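Local atomic coordinates of nucleotidyl transferase (Methanothermobacter thermautotrophicus, PDB entry 6PLJ), a protein that probably transfers nucleotidyl groups, as in MobA-like proteins, and may take part in synthesis of the pseudomurein cell wall. Residues S151-L156 with V204-V209; A139-I144 with G171-A176. All coordinates share one frame; numbering follows the deposited sequence. Where two conformers were deposited one is given.

How the contacts relate
Both contacts are built on one sheet, with centres about 9 Å apart: contact 1 zips strand 152-157 to strand 205-210, and contact 2 lays helix 138-147 against strand 174-177, which borders strand 152-157 on its other edge. S154 ties the two together. Its backbone O receives the N-H of A175 at 2.8 Å, and its OG, in the conformer given, lies 2.5 Å from I144 O, a probable hydrogen bond to the end of the 139-144 segment. A 1,2-ethanediol, probably from the crystallisation liquor, binds at M172 in contact 2 and lies about 6 Å from the side chain of L156 in contact 1.

Contact 1. Residues S151-L156 with V204-V209; sequences STVSIL and VRLYGV
Two neighbouring parallel strands of the main sheet, S151-L156 and V204-V209, are joined here by a ladder of backbone bonds, in the part of the sheet away from strand 99-102. V153 faces L206 and S154 faces Y207, with their CA atoms 4.9 and 4.6 Å apart respectively. V153 N donates to R205 O with an angle of 170° at the hydrogen, and V153 O takes the N-H of Y207 at 2.7 Å, just as straight. One step on, I155 N reaches Y207 O along a more bent path, 141°, and I155 O receives V209 N at 2.8 Å. Next to S151 a water bridges the two chain segments: it donates to S151 O and accepts from R205 N.

Between the two strands the chain makes strands 162-163 and 174-177 and helices 178-184 and 192-201. The last helix packs against the face carrying V153, I155 and L206, so helix and parallel strands layer as in the α/β fold of MobA-like nucleotidyltransferases. On that face L206 bridges two residues of the partner strand. With CG anti to the backbone N (chi1 -179°), it leans back over strand 152-157, and its CD1 meets both V153 CG1 and I155 CG2, each at 3.7 Å. V153 uses its other branch, CG2, to touch V204 CG1 at 3.9 Å. M199 and L196 of the helix cover this apolar row. G208, opposite I155, adds no side chain to it.

The reverse face is more polar. T152 OG1 bonds to D149, and the buried hydroxyl of S154 turns to helix 138-147. The ring of Y207 leads away from strand 152-157 to stack on H147 and meet W163 edge-to-face, while L156 lays CD1 3.6 Å from V209 O.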
loop_
_atom_site.group_PDB
_atom_site.type_symbol
_atom_site.label_atom_id
_atom_site.label_comp_id
_atom_site.label_asym_id
_atom_site.label_seq_id
_atom_site.Cartn_x
_atom_site.Cartn_y
_atom_site.Cartn_z
ATOM N N SER A 151 10.139 17.443 -1.154
ATOM C CA SER A 151 11.227 16.849 -1.926
ATOM C C SER A 151 11.834 15.589 -1.309
ATOM O O SER A 151 12.866 15.126 -1.766
ATOM C CB SER A 151 12.310 17.906 -2.138
ATOM O OG SER A 151 11.754 18.995 -2.853
ATOM N N THR A 152 11.229 15.057 -0.253
ATOM C CA THR A 152 11.720 13.825 0.371
ATOM C C THR A 152 10.656 12.760 0.315
ATOM O O THR A 152 9.496 13.004 0.678
ATOM C CB THR A 152 12.102 14.069 1.837
ATOM O OG1 THR A 152 13.057 15.133 1.888
ATOM C CG2 THR A 152 12.708 12.824 2.471
ATOM N N VAL A 153 11.068 11.586 -0.143
ATOM C CA VAL A 153 10.219 10.405 -0.150
ATOM C C VAL A 153 10.644 9.573 1.039
ATOM O O VAL A 153 11.850 9.388 1.285
ATOM C CB VAL A 153 10.353 9.611 -1.460
ATOM C CG1 VAL A 153 9.464 8.372 -1.438
ATOM C CG2 VAL A 153 9.999 10.485 -2.666
ATOM N N SER A 154 9.669 9.100 1.805
ATOM C CA SER A 154 9.927 8.231 2.939
ATOM C C SER A 154 9.297 6.895 2.620
ATOM O O SER A 154 8.312 6.824 1.898
ATOM C CB SER A 154 9.337 8.823 4.209
ATOM O OG SER A 154 7.940 8.959 4.070
ATOM N N ILE A 155 9.884 5.828 3.134
ATOM C CA ILE A 155 9.478 4.484 2.730
ATOM C C ILE A 155 9.788 3.472 3.807
ATOM O O ILE A 155 10.721 3.670 4.591
ATOM C CB ILE A 155 10.196 4.119 1.410
ATOM C CG1 ILE A 155 9.626 2.839 0.794
ATOM C CG2 ILE A 155 11.717 4.039 1.602
ATOM C CD1 ILE A 155 9.990 2.710 -0.659
ATOM N N LEU A 156 8.989 2.404 3.851
ATOM C CA LEU A 156 9.267 1.294 4.761
ATOM C C LEU A 156 10.537 0.592 4.287
ATOM O O LEU A 156 10.606 0.092 3.179
ATOM C CB LEU A 156 8.093 0.315 4.808
ATOM C CG LEU A 156 8.209 -0.840 5.812
ATOM C CD1 LEU A 156 8.279 -0.301 7.225
ATOM C CD2 LEU A 156 7.043 -1.811 5.653
ATOM N N VAL A 204 16.656 12.283 -5.931
ATOM C CA VAL A 204 15.559 12.444 -4.985
ATOM C C VAL A 204 15.995 11.808 -3.680
ATOM O O VAL A 204 16.525 10.689 -3.694
ATOM C CB VAL A 204 14.271 11.738 -5.460
ATOM C CG1 VAL A 204 13.179 11.807 -4.390
ATOM C CG2 VAL A 204 13.781 12.316 -6.784
ATOM N N ARG A 205 15.777 12.507 -2.572
ATOM C CA ARG A 205 16.173 12.017 -1.257
ATOM C C ARG A 205 15.141 10.955 -0.861
ATOM O O ARG A 205 13.947 11.221 -0.905
ATOM C CB ARG A 205 16.222 13.124 -0.188
ATOM C CG ARG A 205 16.704 14.522 -0.597
ATOM C CD ARG A 205 17.856 14.570 -1.586
ATOM N NE ARG A 205 19.097 13.985 -1.092
ATOM C CZ ARG A 205 20.222 13.948 -1.800
ATOM N NH1 ARG A 205 20.249 14.457 -3.026
ATOM N NH2 ARG A 205 21.317 13.401 -1.291
ATOM N N LEU A 206 15.612 9.758 -0.533
ATOM C CA LEU A 206 14.750 8.643 -0.130
ATOM C C LEU A 206 15.124 8.257 1.293
ATOM O O LEU A 206 16.258 7.822 1.524
ATOM C CB LEU A 206 14.934 7.472 -1.084
ATOM C CG LEU A 206 14.084 6.223 -0.840
ATOM C CD1 LEU A 206 12.599 6.560 -0.966
ATOM C CD2 LEU A 206 14.479 5.118 -1.810
ATOM N N TYR A 207 14.208 8.446 2.246
ATOM C CA TYR A 207 14.462 8.107 3.657
ATOM C C TYR A 207 13.779 6.803 4.048
ATOM O O TYR A 207 12.549 6.697 3.996
ATOM C CB TYR A 207 14.021 9.218 4.606
ATOM C CG TYR A 207 14.468 8.972 6.025
ATOM C CD1 TYR A 207 15.774 9.265 6.419
ATOM C CD2 TYR A 207 13.615 8.400 6.962
ATOM C CE1 TYR A 207 16.199 9.021 7.708
ATOM C CE2 TYR A 207 14.037 8.142 8.255
ATOM C CZ TYR A 207 15.338 8.464 8.619
ATOM O OH TYR A 207 15.773 8.229 9.898
ATOM N N GLY A 208 14.582 5.819 4.458
ATOM C CA GLY A 208 14.062 4.544 4.914
ATOM C C GLY A 208 13.696 4.558 6.382
ATOM O O GLY A 208 14.476 5.010 7.233
ATOM N N VAL A 209 12.499 4.069 6.687
ATOM C CA VAL A 209 11.998 3.952 8.036
ATOM C C VAL A 209 11.963 2.473 8.421
ATOM O O VAL A 209 11.283 1.666 7.779
ATOM C CB VAL A 209 10.601 4.583 8.138
ATOM C CG1 VAL A 209 9.941 4.223 9.458
ATOM C CG2 VAL A 209 10.720 6.095 7.950
HETATM O O HOH W 1 14.700 15.117 -3.417
#

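Contact 2. Residues A139-I144 with G171-A176; sequences ATLRRI and GMPLAA. With EDO (1,2-ethanediol), chain B.
I144 carries CG2 anti to its backbone N and CG1 beside that N (chi1 -69°), and this fork spreads its two ends along segment 171-176: CD1 goes to P173, CG2 to the L174-A175 peptide. An extended second torsion, 171°, carries CD1 out to P173 CG at 3.7 Å. From the preceding turn of the helix L141 brings CD2 to the same ring carbon, also at 3.7 Å, so P173 CG is met by two methyls. Both side chains cross the proline at roughly a right angle. The peptide before P173 is cis, in the loop leading into strand 174-177, and P173 CB points toward the helix.

Further along, I144 CG2 rests 3.7 Å from A175 N and 3.9 Å from A175 CB. The methyl of A175 is small enough to let the helix backbone close in, with I144 O only 3.8 Å from that CB. Cutting this isoleucine back to an alanine removes CG1, CG2 and CD1, which is likely to leave P173 CG and the A175 methyl with less apolar cover and open a gap between helix and strand. No hydrogen bond crosses between the segments, and the side-chain contacts are apolar.

Just before the proline, M172 N donates to O1 of a 1,2-ethanediol at 3.0 Å, with an angle of 160° at the hydrogen, and M172 O accepts from Q133. This is helix-on-sheet packing in an α/β fold: helix 138-147 lies over strand 174-177 and its neighbours on both edges, with L127 of strand 125-130 touching L141 and I144, L156 of strand 152-157 touching I144 and P173, and helix 62-72 flanking L141 through A69 and V70.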
loop_
_atom_site.group_PDB
_atom_site.type_symbol
_atom_site.label_atom_id
_atom_site.label_comp_id
_atom_site.label_asym_id
_atom_site.label_seq_id
_atom_site.Cartn_x
_atom_site.Cartn_y
_atom_site.Cartn_z
ATOM N N ALA A 139 1.543 2.848 13.790
ATOM C CA ALA A 139 2.710 3.614 14.230
ATOM C C ALA A 139 3.775 3.710 13.139
ATOM O O ALA A 139 4.379 4.758 12.943
ATOM C CB ALA A 139 3.294 3.011 15.502
ATOM N N THR A 140 3.979 2.619 12.400
ATOM C CA THR A 140 4.942 2.632 11.312
ATOM C C THR A 140 4.460 3.555 10.196
ATOM O O THR A 140 5.239 4.339 9.667
ATOM C CB THR A 140 5.186 1.212 10.783
ATOM O OG1 THR A 140 5.786 0.458 11.835
ATOM C CG2 THR A 140 6.090 1.229 9.580
ATOM N N LEU A 141 3.185 3.446 9.842
ATOM C CA LEU A 141 2.603 4.313 8.803
ATOM C C LEU A 141 2.739 5.787 9.177
ATOM O O LEU A 141 3.098 6.620 8.335
ATOM C CB LEU A 141 1.129 3.947 8.579
ATOM C CG LEU A 141 0.899 2.588 7.916
ATOM C CD1 LEU A 141 -0.557 2.159 7.981
ATOM C CD2 LEU A 141 1.380 2.588 6.469
ATOM N N ARG A 142 2.468 6.085 10.446
ATOM C CA ARG A 142 2.585 7.447 10.949
ATOM C C ARG A 142 4.019 7.965 10.822
ATOM O O ARG A 142 4.222 9.083 10.357
ATOM C CB ARG A 142 2.106 7.513 12.401
ATOM C CG ARG A 142 2.037 8.911 12.984
ATOM C CD ARG A 142 1.674 8.827 14.450
ATOM N NE ARG A 142 0.306 8.345 14.669
ATOM C CZ ARG A 142 -0.795 9.104 14.679
ATOM N NH1 ARG A 142 -0.733 10.419 14.461
ATOM N NH2 ARG A 142 -1.987 8.532 14.889
ATOM N N ARG A 143 5.003 7.147 11.211
ATOM C CA ARG A 143 6.423 7.503 11.086
ATOM C C ARG A 143 6.810 7.766 9.634
ATOM O O ARG A 143 7.538 8.718 9.337
ATOM C CB ARG A 143 7.323 6.420 11.668
ATOM C CG ARG A 143 7.447 6.455 13.182
ATOM C CD ARG A 143 8.575 5.557 13.681
ATOM N NE ARG A 143 8.140 4.165 13.783
ATOM C CZ ARG A 143 7.404 3.665 14.781
ATOM N NH1 ARG A 143 7.050 2.377 14.760
ATOM N NH2 ARG A 143 7.004 4.432 15.801
ATOM N N ILE A 144 6.314 6.925 8.727
ATOM C CA ILE A 144 6.572 7.105 7.301
ATOM C C ILE A 144 6.001 8.446 6.829
ATOM O O ILE A 144 6.700 9.226 6.193
ATOM C CB ILE A 144 6.045 5.905 6.472
ATOM C CG1 ILE A 144 6.924 4.688 6.790
ATOM C CG2 ILE A 144 6.075 6.193 4.964
ATOM C CD1 ILE A 144 6.421 3.378 6.235
ATOM N N GLY A 171 9.342 -1.033 -1.463
ATOM C CA GLY A 171 8.315 -0.624 -2.397
ATOM C C GLY A 171 7.253 0.198 -1.749
ATOM O O GLY A 171 7.129 1.387 -2.044
ATOM N N MET A 172 6.494 -0.455 -0.867
ATOM C CA MET A 172 5.390 0.156 -0.133
ATOM C C MET A 172 5.440 -0.238 1.335
ATOM O O MET A 172 6.095 -1.215 1.709
ATOM C CB MET A 172 4.058 -0.324 -0.699
ATOM C CG MET A 172 3.896 -0.105 -2.182
ATOM S SD MET A 172 3.623 1.644 -2.454
ATOM C CE MET A 172 1.842 1.652 -2.363
ATOM N N PRO A 173 4.763 0.523 2.196
ATOM C CA PRO A 173 4.161 1.849 1.990
ATOM C C PRO A 173 5.241 2.923 1.854
ATOM O O PRO A 173 6.383 2.731 2.278
ATOM C CB PRO A 173 3.368 2.062 3.265
ATOM C CG PRO A 173 4.103 1.283 4.281
ATOM C CD PRO A 173 4.569 0.062 3.581
ATOM N N LEU A 174 4.868 4.048 1.266
ATOM C CA LEU A 174 5.770 5.186 1.145
ATOM C C LEU A 174 4.945 6.436 1.317
ATOM O O LEU A 174 3.710 6.397 1.235
ATOM C CB LEU A 174 6.512 5.182 -0.209
ATOM C CG LEU A 174 5.669 5.277 -1.483
ATOM C CD1 LEU A 174 5.201 6.701 -1.778
ATOM C CD2 LEU A 174 6.417 4.716 -2.687
ATOM N N ALA A 175 5.614 7.547 1.565
ATOM C CA ALA A 175 4.930 8.836 1.589
ATOM C C ALA A 175 5.783 9.833 0.838
ATOM O O ALA A 175 7.010 9.764 0.862
ATOM C CB ALA A 175 4.660 9.297 3.001
ATOM N N ALA A 176 5.125 10.771 0.172
ATOM C CA ALA A 176 5.833 11.765 -0.610
ATOM C C ALA A 176 4.939 12.956 -0.845
ATOM O O ALA A 176 3.724 12.866 -0.737
ATOM C CB ALA A 176 6.265 11.182 -1.949
HETATM C C1 EDO B . 6.860 -4.249 0.327
HETATM O O1 EDO B . 6.588 -3.468 -0.857
HETATM C C2 EDO B . 8.317 -4.668 0.323
HETATM O O2 EDO B . 8.526 -5.534 -0.798
#